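Local coordinates for protein alpha-Amylase (Thermotoga maritima, PDB 2B5D) that belongs to glycoside hydrolase family 57, whose catalytic domain is built on a (beta/alpha)7 barrel, an incomplete parallel beta-strand barrel wrapped by helices, at residues V222-M227 with M338-V343. Numbering follows the deposited sequence.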
loop_
_atom_site.group_PDB
_atom_site.type_symbol
_atom_site.label_atom_id
_atom_site.label_comp_id
_atom_site.label_asym_id
_atom_site.label_seq_id
_atom_site.Cartn_x
_atom_site.Cartn_y
_atom_site.Cartn_z
ATOM N N VAL A 222 18.674 -12.044 -41.976
ATOM C CA VAL A 222 17.523 -11.184 -41.733
ATOM C C VAL A 222 17.331 -10.143 -42.774
ATOM O O VAL A 222 16.424 -9.319 -42.669
ATOM C CB VAL A 222 17.551 -10.502 -40.337
ATOM C CG1 VAL A 222 17.494 -11.547 -39.273
ATOM C CG2 VAL A 222 18.832 -9.552 -40.150
ATOM N N TYR A 223 18.178 -10.177 -43.801
ATOM C CA TYR A 223 18.218 -9.121 -44.842
ATOM C C TYR A 223 17.461 -9.441 -46.129
ATOM O O TYR A 223 17.546 -8.705 -47.113
ATOM C CB TYR A 223 19.702 -8.738 -45.165
ATOM C CG TYR A 223 20.371 -8.321 -43.882
ATOM C CD1 TYR A 223 20.006 -7.127 -43.254
ATOM C CD2 TYR A 223 21.311 -9.154 -43.262
ATOM C CE1 TYR A 223 20.602 -6.737 -42.032
ATOM C CE2 TYR A 223 21.910 -8.775 -42.078
ATOM C CZ TYR A 223 21.544 -7.581 -41.464
ATOM O OH TYR A 223 22.087 -7.254 -40.252
ATOM N N ARG A 224 16.690 -10.511 -46.100
ATOM C CA ARG A 224 15.576 -10.661 -47.036
ATOM C C ARG A 224 14.377 -11.319 -46.304
ATOM O O ARG A 224 14.575 -12.226 -45.483
ATOM C CB ARG A 224 16.055 -11.485 -48.247
ATOM C CG ARG A 224 16.639 -10.525 -49.362
ATOM C CD ARG A 224 17.050 -11.245 -50.582
ATOM N NE ARG A 224 16.061 -11.300 -51.685
ATOM C CZ ARG A 224 15.810 -10.290 -52.513
ATOM N NH1 ARG A 224 16.402 -9.109 -52.347
ATOM N NH2 ARG A 224 14.936 -10.449 -53.490
ATOM N N PRO A 225 13.147 -10.908 -46.635
ATOM C CA PRO A 225 11.984 -11.634 -46.142
ATOM C C PRO A 225 12.010 -13.103 -46.574
ATOM O O PRO A 225 12.714 -13.484 -47.505
ATOM C CB PRO A 225 10.811 -10.944 -46.852
ATOM C CG PRO A 225 11.439 -10.262 -48.038
ATOM C CD PRO A 225 12.752 -9.788 -47.491
ATOM N N ILE A 226 11.278 -13.934 -45.871
ATOM C CA ILE A 226 11.086 -15.291 -46.327
ATOM C C ILE A 226 9.603 -15.392 -46.585
ATOM O O ILE A 226 8.864 -14.477 -46.239
ATOM C CB ILE A 226 11.499 -16.331 -45.264
ATOM C CG1 ILE A 226 10.551 -16.235 -44.049
ATOM C CG2 ILE A 226 13.015 -16.243 -45.008
ATOM C CD1 ILE A 226 10.696 -17.328 -43.054
ATOM N N MET A 227 9.175 -16.496 -47.185
ATOM C CA MET A 227 7.733 -16.782 -47.391
ATOM C C MET A 227 7.481 -18.063 -46.638
ATOM O O MET A 227 8.295 -18.981 -46.758
ATOM C CB MET A 227 7.452 -16.997 -48.854
ATOM C CG MET A 227 5.936 -16.933 -49.167
ATOM S SD MET A 227 5.627 -17.808 -50.735
ATOM C CE MET A 227 5.046 -16.397 -51.675
ATOM N N MET A 338 26.028 -10.743 -50.666
ATOM C CA MET A 338 24.762 -11.403 -50.990
ATOM C C MET A 338 24.533 -11.566 -52.467
ATOM O O MET A 338 24.109 -12.623 -52.897
ATOM C CB MET A 338 23.558 -10.619 -50.436
ATOM C CG MET A 338 23.473 -10.620 -48.923
ATOM S SD MET A 338 22.013 -9.820 -48.219
ATOM C CE MET A 338 22.206 -10.775 -46.709
ATOM N N GLY A 339 24.730 -10.497 -53.234
ATOM C CA GLY A 339 24.494 -10.563 -54.656
ATOM C C GLY A 339 23.079 -10.153 -55.003
ATOM O O GLY A 339 22.668 -10.133 -56.179
ATOM N N VAL A 340 22.305 -9.835 -53.977
ATOM C CA VAL A 340 21.031 -9.167 -54.211
ATOM C C VAL A 340 20.872 -8.015 -53.192
ATOM O O VAL A 340 21.650 -7.897 -52.239
ATOM C CB VAL A 340 19.860 -10.189 -54.237
ATOM C CG1 VAL A 340 19.660 -10.873 -52.851
ATOM C CG2 VAL A 340 18.588 -9.532 -54.801
ATOM N N GLU A 341 19.909 -7.147 -53.436
ATOM C CA GLU A 341 19.649 -6.008 -52.572
ATOM C C GLU A 341 19.166 -6.444 -51.149
ATOM O O GLU A 341 18.162 -7.150 -51.018
ATOM C CB GLU A 341 18.627 -5.089 -53.258
ATOM C CG GLU A 341 19.173 -4.351 -54.495
ATOM C CD GLU A 341 18.075 -3.919 -55.503
ATOM O OE1 GLU A 341 18.105 -2.748 -55.980
ATOM O OE2 GLU A 341 17.185 -4.761 -55.830
ATOM N N PRO A 342 19.893 -6.017 -50.079
ATOM C CA PRO A 342 19.430 -6.275 -48.716
ATOM C C PRO A 342 18.177 -5.462 -48.422
ATOM O O PRO A 342 17.954 -4.392 -49.019
ATOM C CB PRO A 342 20.597 -5.839 -47.846
ATOM C CG PRO A 342 21.335 -4.804 -48.715
ATOM C CD PRO A 342 21.166 -5.262 -50.118
ATOM N N VAL A 343 17.289 -6.016 -47.600
ATOM C CA VAL A 343 16.258 -5.167 -47.026
ATOM C C VAL A 343 16.444 -5.124 -45.525
ATOM O O VAL A 343 16.518 -6.127 -44.845
ATOM C CB VAL A 343 14.785 -5.331 -47.631
ATOM C CG1 VAL A 343 14.681 -6.451 -48.617
ATOM C CG2 VAL A 343 13.680 -5.334 -46.570
#
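Tyr-223 CB lies against the methyl end of Met-338, with CE 3.6 Å from that carbon and the two side chains crossing at about a right angle. In the (beta/alpha)7 barrel of family 57 this is where the loop between helix 309-338 and strand 343-349, the latter a neighbour of strand 3-11, is packed upon by the loop entering strand 226-227. Met-338 runs extended beyond CG, and its last torsion (chi3 157°) brings the methyl CE to Tyr-223. Pro-342 CB meets the same Tyr-223 CB at 4.0 Å, while the Tyr-223 side chain also touches Gln-330 and Leu-334 of helix 309-338. On the other side of the main-chain join, Val-343 CG1 touches Pro-225 CD, again with the side chains crossed.

One main-chain hydrogen bond joins the start of strand 343-349 to segment 222-227: Val-343 N donates to Tyr-223 O at 2.7 Å, nearly straight (174°). A weaker CA-H...O contact runs the other way, from Tyr-223 CA to Val-343 O at 3.4 Å.

Toward the polar edge, Arg-224 bends at chi3 (96°), which places NE, and its guanidinium crosses Val-340. CG2 of that valine sits 3.2 Å above one face, offset toward the rim, and CG1 reaches Arg-224 CD at 3.5 Å. Two polar ends of segment 222-227 have partners beyond the contact: Arg-224 NH2 hydrogen-bonds to Glu-391 O, and Tyr-223 OH to Asp-238 OD1. Although Glu-341 has the opposite charge, its carboxylate does not touch Arg-224. Arg-224 instead meets the main-chain oxygen of Glu-341, which lies in the guanidinium plane at its edge and receives a weak, bent hydrogen bond from NH1, with NH1 and Glu-341 O 2.9 Å apart.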